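Local coordinates for protein carbonic anhydrase (Unidentified, PDB 3R1W) that probably catalyses the reversible hydration of carbon dioxide to bicarbonate, as a trimeric γ-class carbonic anhydrase built on a left-handed parallel β-helix, at residues B[24-29]-B[38-43]; B[54-59]-B[75-80]; B[126-131]-B[163-168]; B[130-135]-B[148-153]. One frame throughout, in Å; residues are numbered along the deposited sequence.

The four contacts sample the β-helix along its length. Contacts 1 and 2 lie on neighbouring coils, their centres about 21 Å apart, and are joined by a probable hydrogen bond of 3.0 Å between Glu39 N and Ile59 O. Contacts 3 and 4, with centres about 13 Å apart, share Ile130 and Val131 near the C-terminal end of the coil stack; contact 4 lies about 27 Å from contact 1, centre to centre, across the middle of the chain. Helix 162-184 supplies half of contact 3 and reaches contact 1 through Lys179. Each contact reaches a neighbouring subunit, contact 2 with the most residues; relatives of the γ class carry their metal sites at such interfaces, but none of the four contacts includes a metal.

Contact 1. Residues B[24-29]-B[38-43]; sequences ERVFVD and VELGDD
Successive coils of the left-handed β-helix are pinned together tightly where residues 24-26, leading into strand 27-28, meet the end of strand 38-40 and residues 41-43. Asp43 N donates to Glu24 O at 2.9 Å, almost along the C=O axis. Glu24 N is in turn taken by Asp42 OD1 at 2.7 Å, a straight bond (166° at the hydrogen) that arrives from above the carboxylate plane. Val26 packs beside these bonds: its CG2 abuts Gly41 O at 3.3 Å, while CG1 touches Leu40 CD1 at 4.1 Å, the two side chains crossing at about a right angle. The looser side is the solvent side, where Arg25 is exposed. Its chain, bent at chi3 (-66°), runs alongside Asp43 and grips the carboxylate side-on, with Arg25 NE to Asp43 OD1 and Arg25 NH2 to Asp43 OD2 both at 2.9 Å. The two planes are turned 49° apart, so this salt bridge is not coplanar. One water links Arg25 to Asp42, accepting from Arg25 NH2 and donating to Asp42 OD2. Lys179 of helix 162-184 adds a second salt bridge to Asp43 OD1. With two cations on one carboxylate, Asp43 is likely to stay ionised, its pKa probably lowered.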
loop_
_atom_site.group_PDB
_atom_site.type_symbol
_atom_site.label_atom_id
_atom_site.label_comp_id
_atom_site.label_asym_id
_atom_site.label_seq_id
_atom_site.Cartn_x
_atom_site.Cartn_y
_atom_site.Cartn_z
ATOM N N GLU B 24 23.693 3.497 -14.165
ATOM C CA GLU B 24 23.867 2.354 -15.046
ATOM C C GLU B 24 23.049 1.155 -14.588
ATOM O O GLU B 24 23.000 0.848 -13.399
ATOM C CB GLU B 24 25.344 1.948 -15.089
ATOM C CG GLU B 24 26.291 3.067 -15.471
ATOM C CD GLU B 24 26.129 3.482 -16.914
ATOM O OE1 GLU B 24 25.796 2.611 -17.748
ATOM O OE2 GLU B 24 26.327 4.681 -17.214
ATOM N N ARG B 25 22.435 0.468 -15.548
ATOM C CA ARG B 25 21.760 -0.808 -15.303
ATOM C C ARG B 25 20.626 -0.694 -14.292
ATOM O O ARG B 25 20.346 -1.641 -13.577
ATOM C CB ARG B 25 22.763 -1.876 -14.836
ATOM C CG ARG B 25 24.040 -1.951 -15.675
ATOM C CD ARG B 25 25.065 -2.931 -15.081
ATOM N NE ARG B 25 25.569 -2.467 -13.784
ATOM C CZ ARG B 25 26.585 -1.620 -13.620
ATOM N NH1 ARG B 25 27.254 -1.150 -14.674
ATOM N NH2 ARG B 25 26.952 -1.252 -12.395
ATOM N N VAL B 26 19.978 0.465 -14.234
ATOM C CA VAL B 26 18.876 0.660 -13.302
ATOM C C VAL B 26 17.624 0.005 -13.882
ATOM O O VAL B 26 17.401 0.054 -15.093
ATOM C CB VAL B 26 18.621 2.157 -13.047
ATOM C CG1 VAL B 26 17.294 2.372 -12.332
ATOM C CG2 VAL B 26 19.777 2.759 -12.245
ATOM N N PHE B 27 16.841 -0.654 -13.037
ATOM C CA PHE B 27 15.569 -1.215 -13.482
ATOM C C PHE B 27 14.426 -0.435 -12.868
ATOM O O PHE B 27 14.365 -0.281 -11.652
ATOM C CB PHE B 27 15.434 -2.669 -13.044
ATOM C CG PHE B 27 14.042 -3.246 -13.234
ATOM C CD1 PHE B 27 13.555 -3.515 -14.504
ATOM C CD2 PHE B 27 13.216 -3.509 -12.141
ATOM C CE1 PHE B 27 12.277 -4.047 -14.683
ATOM C CE2 PHE B 27 11.947 -4.063 -12.319
ATOM C CZ PHE B 27 11.481 -4.323 -13.586
ATOM N N VAL B 28 13.526 0.051 -13.714
ATOM C CA VAL B 28 12.274 0.639 -13.234
ATOM C C VAL B 28 11.137 -0.119 -13.896
ATOM O O VAL B 28 11.006 -0.089 -15.122
ATOM C CB VAL B 28 12.175 2.131 -13.602
ATOM C CG1 VAL B 28 10.859 2.714 -13.101
ATOM C CG2 VAL B 28 13.356 2.902 -13.019
ATOM N N ASP B 29 10.318 -0.817 -13.109
ATOM C CA ASP B 29 9.201 -1.530 -13.709
ATOM C C ASP B 29 8.301 -0.534 -14.437
ATOM O O ASP B 29 8.135 0.596 -13.981
ATOM C CB ASP B 29 8.382 -2.273 -12.658
ATOM C CG ASP B 29 7.458 -3.286 -13.285
ATOM O OD1 ASP B 29 6.279 -2.966 -13.492
ATOM O OD2 ASP B 29 7.924 -4.397 -13.597
ATOM N N VAL B 38 14.564 13.280 -8.915
ATOM C CA VAL B 38 14.944 12.006 -8.319
ATOM C C VAL B 38 16.210 11.509 -8.999
ATOM O O VAL B 38 16.302 11.516 -10.224
ATOM C CB VAL B 38 13.852 10.925 -8.543
ATOM C CG1 VAL B 38 14.326 9.556 -8.008
ATOM C CG2 VAL B 38 12.530 11.338 -7.905
ATOM N N GLU B 39 17.172 11.043 -8.209
ATOM C CA GLU B 39 18.368 10.433 -8.765
ATOM C C GLU B 39 18.521 9.030 -8.196
ATOM O O GLU B 39 18.348 8.825 -6.999
ATOM C CB GLU B 39 19.615 11.260 -8.427
ATOM C CG GLU B 39 19.554 12.688 -8.941
ATOM C CD GLU B 39 20.861 13.443 -8.763
ATOM O OE1 GLU B 39 21.868 12.827 -8.339
ATOM O OE2 GLU B 39 20.874 14.660 -9.050
ATOM N N LEU B 40 18.817 8.074 -9.068
ATOM C CA LEU B 40 19.042 6.692 -8.653
ATOM C C LEU B 40 20.432 6.253 -9.085
ATOM O O LEU B 40 20.805 6.419 -10.244
ATOM C CB LEU B 40 18.004 5.753 -9.286
ATOM C CG LEU B 40 16.529 6.104 -9.092
ATOM C CD1 LEU B 40 15.649 5.103 -9.829
ATOM C CD2 LEU B 40 16.194 6.116 -7.628
ATOM N N GLY B 41 21.183 5.671 -8.157
ATOM C CA GLY B 41 22.521 5.176 -8.448
ATOM C C GLY B 41 22.541 3.906 -9.278
ATOM O O GLY B 41 21.502 3.290 -9.538
ATOM N N ASP B 42 23.741 3.510 -9.698
ATOM C CA ASP B 42 23.908 2.306 -10.500
ATOM C C ASP B 42 23.269 1.093 -9.823
ATOM O O ASP B 42 23.352 0.926 -8.605
ATOM C CB ASP B 42 25.396 2.014 -10.739
ATOM C CG ASP B 42 26.091 3.088 -11.559
ATOM O OD1 ASP B 42 25.403 3.961 -12.134
ATOM O OD2 ASP B 42 27.344 3.049 -11.633
ATOM N N ASP B 43 22.628 0.252 -10.625
ATOM C CA ASP B 43 22.111 -1.032 -10.153
ATOM C C ASP B 43 20.921 -0.933 -9.196
ATOM O O ASP B 43 20.577 -1.922 -8.545
ATOM C CB ASP B 43 23.231 -1.886 -9.516
ATOM C CG ASP B 43 24.200 -2.451 -10.546
ATOM O OD1 ASP B 43 23.749 -2.884 -11.630
ATOM O OD2 ASP B 43 25.424 -2.465 -10.272
HETATM O O HOH W 1 28.786 0.773 -11.442
#

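Contact 2. Residues B[54-59]-B[75-80]; sequences GDMHHI and ITHASD
A corner of the β-helix, turned at residues 55-57, packs against the start of the long loop that leaves strand 72-74 and returns as strand 88-90. Ile75 is the wedge between them. Its chi1 (41°) puts CG1 in the crowded position between the backbone N and the carbonyl carbon, and chi2 (64°) brings Ile75 CD1 to the corner, 3.6 Å from His57 N. That amide is buried here and has no hydrogen-bonding partner. On the same branch, Ile75 CG1 meets His57 CB at 3.6 Å, whereas the other branch, Ile75 CG2, rests on Ile59 CG1 at 3.9 Å. An alanine here, lacking CG1, CD1 and CG2, would probably leave the corner less firmly packed against the loop.

In this left-handed β-helix the loop protrudes from the coils, and His57 helps to hold it. His57 ND1 accepts from His58 N at 3.0 Å in the ring plane and NE2 bonds to Gly84 O farther along the loop, so the ring rotation is fixed; its CD2 edge then lies 3.3 Å from Thr76 O. Farther out, Met56 and His77 run side by side, with Met56 CB 3.6 Å from His77 CB. Met56 SD sits 4.7 Å from the centroid of the His77 ring, an oblique Met-aromatic contact 45° off the ring normal. A water donates to Met56 O and accepts from Ala78 N, bridging the two backbones, and Asn174 of a neighbouring subunit packs against both Met56 and His77.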
loop_
_atom_site.group_PDB
_atom_site.type_symbol
_atom_site.label_atom_id
_atom_site.label_comp_id
_atom_site.label_asym_id
_atom_site.label_seq_id
_atom_site.Cartn_x
_atom_site.Cartn_y
_atom_site.Cartn_z
ATOM N N GLY B 54 9.352 13.152 -6.515
ATOM C CA GLY B 54 10.243 14.246 -6.154
ATOM C C GLY B 54 9.791 15.559 -6.758
ATOM O O GLY B 54 10.520 16.181 -7.523
ATOM N N ASP B 55 8.588 15.985 -6.411
ATOM C CA ASP B 55 8.044 17.204 -7.000
ATOM C C ASP B 55 8.404 18.455 -6.196
ATOM O O ASP B 55 8.925 19.421 -6.750
ATOM C CB ASP B 55 6.532 17.097 -7.275
ATOM C CG ASP B 55 5.731 16.533 -6.105
ATOM O OD1 ASP B 55 6.270 16.369 -4.981
ATOM O OD2 ASP B 55 4.528 16.260 -6.335
ATOM N N MET B 56 8.159 18.422 -4.892
ATOM C CA MET B 56 8.375 19.601 -4.053
ATOM C C MET B 56 9.735 19.646 -3.356
ATOM O O MET B 56 10.038 20.599 -2.651
ATOM C CB MET B 56 7.243 19.736 -3.032
ATOM C CG MET B 56 5.879 19.905 -3.685
ATOM S SD MET B 56 4.569 20.019 -2.458
ATOM C CE MET B 56 4.541 18.346 -1.813
ATOM N N HIS B 57 10.552 18.619 -3.554
ATOM C CA HIS B 57 11.875 18.573 -2.931
ATOM C C HIS B 57 12.686 17.484 -3.612
ATOM O O HIS B 57 12.146 16.747 -4.437
ATOM C CB HIS B 57 11.758 18.294 -1.433
ATOM C CG HIS B 57 12.719 19.083 -0.600
ATOM N ND1 HIS B 57 14.041 19.257 -0.952
ATOM C CD2 HIS B 57 12.546 19.768 0.555
ATOM C CE1 HIS B 57 14.643 20.005 -0.043
ATOM N NE2 HIS B 57 13.757 20.326 0.883
ATOM N N HIS B 58 13.971 17.379 -3.277
ATOM C CA HIS B 58 14.822 16.397 -3.946
ATOM C C HIS B 58 14.839 15.020 -3.267
ATOM O O HIS B 58 14.671 14.901 -2.051
ATOM C CB HIS B 58 16.250 16.934 -4.178
ATOM C CG HIS B 58 17.005 17.264 -2.924
ATOM N ND1 HIS B 58 17.073 18.542 -2.408
ATOM C CD2 HIS B 58 17.764 16.491 -2.110
ATOM C CE1 HIS B 58 17.814 18.537 -1.314
ATOM N NE2 HIS B 58 18.259 17.306 -1.118
ATOM N N ILE B 59 15.014 13.989 -4.084
ATOM C CA ILE B 59 15.163 12.611 -3.621
ATOM C C ILE B 59 16.443 12.050 -4.248
ATOM O O ILE B 59 16.614 12.093 -5.463
ATOM C CB ILE B 59 13.961 11.746 -4.066
ATOM C CG1 ILE B 59 12.654 12.338 -3.527
ATOM C CG2 ILE B 59 14.132 10.302 -3.577
ATOM C CD1 ILE B 59 11.401 11.592 -3.982
ATOM N N ILE B 75 8.405 13.489 0.038
ATOM C CA ILE B 75 9.163 14.512 0.726
ATOM C C ILE B 75 8.232 15.586 1.269
ATOM O O ILE B 75 7.016 15.528 1.063
ATOM C CB ILE B 75 10.204 15.138 -0.220
ATOM C CG1 ILE B 75 9.615 15.351 -1.628
ATOM C CG2 ILE B 75 11.414 14.220 -0.333
ATOM C CD1 ILE B 75 8.441 16.365 -1.714
ATOM N N THR B 76 8.796 16.566 1.966
ATOM C CA THR B 76 7.984 17.651 2.514
ATOM C C THR B 76 8.454 19.005 1.982
ATOM O O THR B 76 9.636 19.331 2.056
ATOM C CB THR B 76 8.048 17.665 4.050
ATOM O OG1 THR B 76 7.433 16.479 4.563
ATOM C CG2 THR B 76 7.325 18.895 4.615
ATOM N N HIS B 77 7.530 19.801 1.452
ATOM C CA HIS B 77 7.920 21.092 0.908
ATOM C C HIS B 77 8.323 22.069 2.014
ATOM O O HIS B 77 7.856 21.982 3.153
ATOM C CB HIS B 77 6.819 21.678 0.010
ATOM C CG HIS B 77 5.653 22.249 0.758
ATOM N ND1 HIS B 77 5.432 23.607 0.860
ATOM C CD2 HIS B 77 4.629 21.653 1.411
ATOM C CE1 HIS B 77 4.332 23.823 1.558
ATOM N NE2 HIS B 77 3.821 22.654 1.902
ATOM N N ALA B 78 9.203 22.998 1.672
ATOM C CA ALA B 78 9.618 24.026 2.615
ATOM C C ALA B 78 8.485 25.029 2.830
ATOM O O ALA B 78 7.876 25.510 1.869
ATOM C CB ALA B 78 10.857 24.727 2.104
ATOM N N SER B 79 8.193 25.317 4.095
ATOM C CA SER B 79 7.165 26.291 4.444
ATOM C C SER B 79 7.346 26.759 5.885
ATOM O O SER B 79 8.252 26.306 6.581
ATOM C CB SER B 79 5.766 25.690 4.275
ATOM O OG SER B 79 5.447 24.844 5.367
ATOM N N ASP B 80 6.471 27.658 6.331
ATOM C CA ASP B 80 6.483 28.095 7.723
ATOM C C ASP B 80 6.152 26.945 8.678
ATOM O O ASP B 80 6.469 27.002 9.869
ATOM C CB ASP B 80 5.505 29.258 7.938
ATOM C CG ASP B 80 6.016 30.565 7.361
ATOM O OD1 ASP B 80 7.253 30.744 7.289
ATOM O OD2 ASP B 80 5.180 31.413 6.982
HETATM O O HOH W 2 10.609 22.691 -0.908
#

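Contact 3. Residues B[126-131]-B[163-168]; sequences EDEVIV and KERSFF
Glu128 OE2 is held by three nitrogens: Arg165 NH2 at 2.9 Å, Arg165 NE through a weak bond at 3.2 Å, and Arg110 NE in a second salt bridge. The contact ties a coil of the left-handed β-helix, at residues 126-131, to the C-terminal helix that packs along its flank. Arg165 bends at chi2 (-97°) to bring its guanidinium edge to the single oxygen, the guanidinium and carboxylate planes standing 79° apart. Since Arg165 and Arg110 come close with like charges, the glutamate probably offsets their repulsion. Replacing Glu128 by an alanine would probably leave these two cations facing each other and loosen the helix from the coil.

The buried Phe168 crosses the Glu128 chain at about a right angle. Its CE2 is 3.5 Å from Glu128 CA, while its CE1 reaches Val129 O at 3.4 Å and Ile130 CG1 at 3.8 Å. Glu164, one turn earlier on the helix, is engaged at its carboxylate by Arg158 and by Thr161 N. Across its extended chain lies Ile130, whose CD1 comes to 3.8 Å from Glu164 CD.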
loop_
_atom_site.group_PDB
_atom_site.type_symbol
_atom_site.label_atom_id
_atom_site.label_comp_id
_atom_site.label_asym_id
_atom_site.label_seq_id
_atom_site.Cartn_x
_atom_site.Cartn_y
_atom_site.Cartn_z
ATOM N N GLU B 126 21.150 5.354 10.524
ATOM C CA GLU B 126 22.578 5.186 10.279
ATOM C C GLU B 126 22.884 3.910 9.478
ATOM O O GLU B 126 21.979 3.127 9.167
ATOM C CB GLU B 126 23.348 5.231 11.606
ATOM C CG GLU B 126 23.193 6.572 12.310
ATOM C CD GLU B 126 23.967 6.674 13.614
ATOM O OE1 GLU B 126 24.611 5.684 14.022
ATOM O OE2 GLU B 126 23.923 7.757 14.232
ATOM N N ASP B 127 24.153 3.723 9.124
ATOM C CA ASP B 127 24.600 2.531 8.398
ATOM C C ASP B 127 24.312 1.255 9.176
ATOM O O ASP B 127 24.361 1.248 10.404
ATOM C CB ASP B 127 26.116 2.572 8.172
ATOM C CG ASP B 127 26.559 3.679 7.244
ATOM O OD1 ASP B 127 25.704 4.408 6.687
ATOM O OD2 ASP B 127 27.794 3.809 7.065
ATOM N N GLU B 128 24.045 0.172 8.455
ATOM C CA GLU B 128 23.957 -1.157 9.058
ATOM C C GLU B 128 22.919 -1.239 10.176
ATOM O O GLU B 128 23.198 -1.686 11.288
ATOM C CB GLU B 128 25.359 -1.624 9.506
ATOM C CG GLU B 128 26.318 -1.687 8.314
ATOM C CD GLU B 128 27.726 -2.166 8.654
ATOM O OE1 GLU B 128 28.047 -2.343 9.848
ATOM O OE2 GLU B 128 28.518 -2.357 7.705
ATOM N N VAL B 129 21.704 -0.798 9.855
ATOM C CA VAL B 129 20.583 -0.859 10.771
ATOM C C VAL B 129 19.511 -1.741 10.141
ATOM O O VAL B 129 19.363 -1.759 8.921
ATOM C CB VAL B 129 19.990 0.555 10.999
ATOM C CG1 VAL B 129 18.602 0.469 11.613
ATOM C CG2 VAL B 129 20.948 1.411 11.846
ATOM N N ILE B 130 18.788 -2.481 10.971
ATOM C CA ILE B 130 17.612 -3.216 10.518
ATOM C C ILE B 130 16.368 -2.573 11.111
ATOM O O ILE B 130 16.272 -2.402 12.329
ATOM C CB ILE B 130 17.655 -4.702 10.944
ATOM C CG1 ILE B 130 18.754 -5.447 10.180
ATOM C CG2 ILE B 130 16.294 -5.362 10.709
ATOM C CD1 ILE B 130 19.008 -6.856 10.699
ATOM N N VAL B 131 15.432 -2.194 10.242
ATOM C CA VAL B 131 14.121 -1.714 10.673
ATOM C C VAL B 131 13.134 -2.842 10.414
ATOM O O VAL B 131 12.915 -3.243 9.265
ATOM C CB VAL B 131 13.684 -0.429 9.924
ATOM C CG1 VAL B 131 12.280 0.023 10.380
ATOM C CG2 VAL B 131 14.702 0.688 10.145
ATOM N N LYS B 163 25.783 -12.522 10.969
ATOM C CA LYS B 163 25.083 -13.007 9.788
ATOM C C LYS B 163 24.186 -11.897 9.244
ATOM O O LYS B 163 24.058 -11.718 8.031
ATOM C CB LYS B 163 24.265 -14.256 10.117
ATOM C CG LYS B 163 23.747 -14.984 8.891
ATOM C CD LYS B 163 23.728 -16.495 9.089
ATOM C CE LYS B 163 23.021 -17.175 7.918
ATOM N NZ LYS B 163 22.719 -18.621 8.155
ATOM N N GLU B 164 23.573 -11.144 10.151
ATOM C CA GLU B 164 22.764 -10.002 9.739
ATOM C C GLU B 164 23.630 -8.920 9.091
ATOM O O GLU B 164 23.233 -8.298 8.099
ATOM C CB GLU B 164 21.959 -9.454 10.922
ATOM C CG GLU B 164 20.758 -10.324 11.278
ATOM C CD GLU B 164 20.117 -9.945 12.599
ATOM O OE1 GLU B 164 20.778 -9.262 13.413
ATOM O OE2 GLU B 164 18.945 -10.326 12.816
ATOM N N ARG B 165 24.821 -8.709 9.632
ATOM C CA ARG B 165 25.732 -7.748 9.034
ATOM C C ARG B 165 26.079 -8.148 7.600
ATOM O O ARG B 165 26.109 -7.322 6.708
ATOM C CB ARG B 165 27.015 -7.617 9.850
ATOM C CG ARG B 165 27.819 -6.378 9.526
ATOM C CD ARG B 165 28.952 -6.645 8.535
ATOM N NE ARG B 165 29.312 -5.419 7.834
ATOM C CZ ARG B 165 29.633 -5.354 6.552
ATOM N NH1 ARG B 165 29.676 -6.454 5.816
ATOM N NH2 ARG B 165 29.924 -4.189 6.013
ATOM N N SER B 166 26.348 -9.429 7.390
ATOM C CA SER B 166 26.703 -9.897 6.049
ATOM C C SER B 166 25.494 -9.868 5.111
ATOM O O SER B 166 25.654 -9.790 3.894
ATOM C CB SER B 166 27.334 -11.296 6.088
ATOM O OG SER B 166 26.357 -12.300 6.298
ATOM N N PHE B 167 24.289 -9.911 5.672
ATOM C CA PHE B 167 23.089 -9.977 4.835
ATOM C C PHE B 167 22.786 -8.672 4.102
ATOM O O PHE B 167 22.173 -8.694 3.040
ATOM C CB PHE B 167 21.862 -10.432 5.631
ATOM C CG PHE B 167 20.630 -10.609 4.788
ATOM C CD1 PHE B 167 20.434 -11.771 4.050
ATOM C CD2 PHE B 167 19.675 -9.599 4.716
ATOM C CE1 PHE B 167 19.300 -11.938 3.270
ATOM C CE2 PHE B 167 18.534 -9.758 3.934
ATOM C CZ PHE B 167 18.351 -10.933 3.205
ATOM N N PHE B 168 23.198 -7.535 4.659
ATOM C CA PHE B 168 22.924 -6.266 3.985
ATOM C C PHE B 168 23.443 -6.328 2.547
ATOM O O PHE B 168 22.744 -5.964 1.600
ATOM C CB PHE B 168 23.586 -5.088 4.702
ATOM C CG PHE B 168 23.050 -4.822 6.085
ATOM C CD1 PHE B 168 21.708 -4.538 6.286
ATOM C CD2 PHE B 168 23.906 -4.809 7.181
ATOM C CE1 PHE B 168 21.217 -4.284 7.560
ATOM C CE2 PHE B 168 23.428 -4.554 8.453
ATOM C CZ PHE B 168 22.081 -4.283 8.646
#

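Contact 4. Residues B[130-135]-B[148-153]; sequences IVAAGA and VYMGTP
Backbone hydrogen bonds set the register between two neighbouring parallel strands of the β-helix, 130-131 and 147-150. Tyr149 uses both its polar backbone atoms: Tyr149 N donates to Ile130 O at 2.8 Å, and Tyr149 O accepts from Ala132 N at 2.9 Å. Each bond lies nearly along its C=O axis. From Ala132 to Ala135 the chain leaves the sheet in a type II turn, closed by Ala135 N to Ala132 O at 3.2 Å, with Gly134 taking the positive phi (80°). A water donates to Ala133 O and accepts from Gly151 N, linking the turn to the second segment, and the Tyr149 hydroxyl bonds to Glu144 N.

Weaker CA-H...O contacts extend the pairing. Val148 CA approaches Ile130 O at 3.4 Å, so that this carbonyl faces a C-H as well as an N-H. Beyond the strand a second such contact joins Ala135 CA to Gly151 O. Gly151 has backbone angles at which a side chain would be jammed against the carbonyl of Met150.

Apolar packing falls on both faces of the sheet. Ile130 and Val148 lie side by side on the face covered by helix 162-184, with Ile130 CB 4.1 Å from Val148 CG2. Val131 and Tyr149 share the other face and both touch Leu143. Past the paired residues, Met150 CB lies 3.8 Å from Ala132 CB.

A separate methyl-to-carbonyl contact marks the far end, just ahead of the cis peptide to Pro153, where Thr152 CG2 rests 3.6 Å from Gly134 O.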
loop_
_atom_site.group_PDB
_atom_site.type_symbol
_atom_site.label_atom_id
_atom_site.label_comp_id
_atom_site.label_asym_id
_atom_site.label_seq_id
_atom_site.Cartn_x
_atom_site.Cartn_y
_atom_site.Cartn_z
ATOM N N ILE B 130 18.788 -2.481 10.971
ATOM C CA ILE B 130 17.612 -3.216 10.518
ATOM C C ILE B 130 16.368 -2.573 11.111
ATOM O O ILE B 130 16.272 -2.402 12.329
ATOM C CB ILE B 130 17.655 -4.702 10.944
ATOM C CG1 ILE B 130 18.754 -5.447 10.180
ATOM C CG2 ILE B 130 16.294 -5.362 10.709
ATOM C CD1 ILE B 130 19.008 -6.856 10.699
ATOM N N VAL B 131 15.432 -2.194 10.242
ATOM C CA VAL B 131 14.121 -1.714 10.673
ATOM C C VAL B 131 13.134 -2.842 10.414
ATOM O O VAL B 131 12.915 -3.243 9.265
ATOM C CB VAL B 131 13.684 -0.429 9.924
ATOM C CG1 VAL B 131 12.280 0.023 10.380
ATOM C CG2 VAL B 131 14.702 0.688 10.145
ATOM N N ALA B 132 12.576 -3.382 11.491
ATOM C CA ALA B 132 11.707 -4.555 11.395
ATOM C C ALA B 132 10.466 -4.229 10.597
ATOM O O ALA B 132 10.011 -3.077 10.579
ATOM C CB ALA B 132 11.323 -5.047 12.783
ATOM N N ALA B 133 9.911 -5.248 9.949
ATOM C CA ALA B 133 8.670 -5.090 9.202
ATOM C C ALA B 133 7.596 -4.433 10.066
ATOM O O ALA B 133 7.421 -4.788 11.228
ATOM C CB ALA B 133 8.189 -6.451 8.694
ATOM N N GLY B 134 6.875 -3.473 9.493
ATOM C CA GLY B 134 5.759 -2.848 10.183
ATOM C C GLY B 134 6.121 -1.768 11.191
ATOM O O GLY B 134 5.235 -1.216 11.850
ATOM N N ALA B 135 7.404 -1.439 11.293
ATOM C CA ALA B 135 7.841 -0.437 12.267
ATOM C C ALA B 135 7.470 0.972 11.830
ATOM O O ALA B 135 7.347 1.250 10.640
ATOM C CB ALA B 135 9.338 -0.528 12.495
ATOM N N VAL B 148 19.040 -3.416 15.649
ATOM C CA VAL B 148 17.721 -3.753 15.147
ATOM C C VAL B 148 16.693 -2.895 15.870
ATOM O O VAL B 148 16.705 -2.792 17.099
ATOM C CB VAL B 148 17.380 -5.231 15.415
ATOM C CG1 VAL B 148 15.964 -5.533 14.964
ATOM C CG2 VAL B 148 18.374 -6.145 14.714
ATOM N N TYR B 149 15.803 -2.271 15.107
ATOM C CA TYR B 149 14.722 -1.480 15.680
ATOM C C TYR B 149 13.372 -2.076 15.311
ATOM O O TYR B 149 13.187 -2.545 14.192
ATOM C CB TYR B 149 14.814 -0.036 15.191
ATOM C CG TYR B 149 15.928 0.752 15.852
ATOM C CD1 TYR B 149 17.247 0.668 15.394
ATOM C CD2 TYR B 149 15.659 1.583 16.940
ATOM C CE1 TYR B 149 18.259 1.394 16.005
ATOM C CE2 TYR B 149 16.664 2.304 17.556
ATOM C CZ TYR B 149 17.956 2.213 17.086
ATOM O OH TYR B 149 18.947 2.945 17.708
ATOM N N MET B 150 12.427 -2.043 16.239
ATOM C CA MET B 150 11.114 -2.633 16.017
ATOM C C MET B 150 10.025 -1.875 16.771
ATOM O O MET B 150 10.274 -1.317 17.826
ATOM C CB MET B 150 11.128 -4.104 16.451
ATOM C CG MET B 150 9.831 -4.848 16.334
ATOM S SD MET B 150 10.064 -6.636 16.517
ATOM C CE MET B 150 11.183 -6.985 15.162
ATOM N N GLY B 151 8.819 -1.868 16.221
ATOM C CA GLY B 151 7.662 -1.356 16.934
ATOM C C GLY B 151 7.130 -0.027 16.431
ATOM O O GLY B 151 7.669 0.562 15.482
ATOM N N THR B 152 6.060 0.433 17.080
ATOM C CA THR B 152 5.430 1.708 16.766
ATOM C C THR B 152 5.142 2.422 18.078
ATOM O O THR B 152 4.161 2.108 18.757
ATOM C CB THR B 152 4.108 1.522 15.975
ATOM O OG1 THR B 152 3.175 0.765 16.754
ATOM C CG2 THR B 152 4.360 0.791 14.657
ATOM N N PRO B 153 6.003 3.380 18.448
ATOM C CA PRO B 153 7.154 3.844 17.667
ATOM C C PRO B 153 8.352 2.903 17.778
ATOM O O PRO B 153 8.484 2.160 18.753
ATOM C CB PRO B 153 7.485 5.192 18.314
ATOM C CG PRO B 153 7.088 5.011 19.729
ATOM C CD PRO B 153 5.845 4.153 19.696
HETATM O O HOH W 3 7.906 -3.455 13.956
#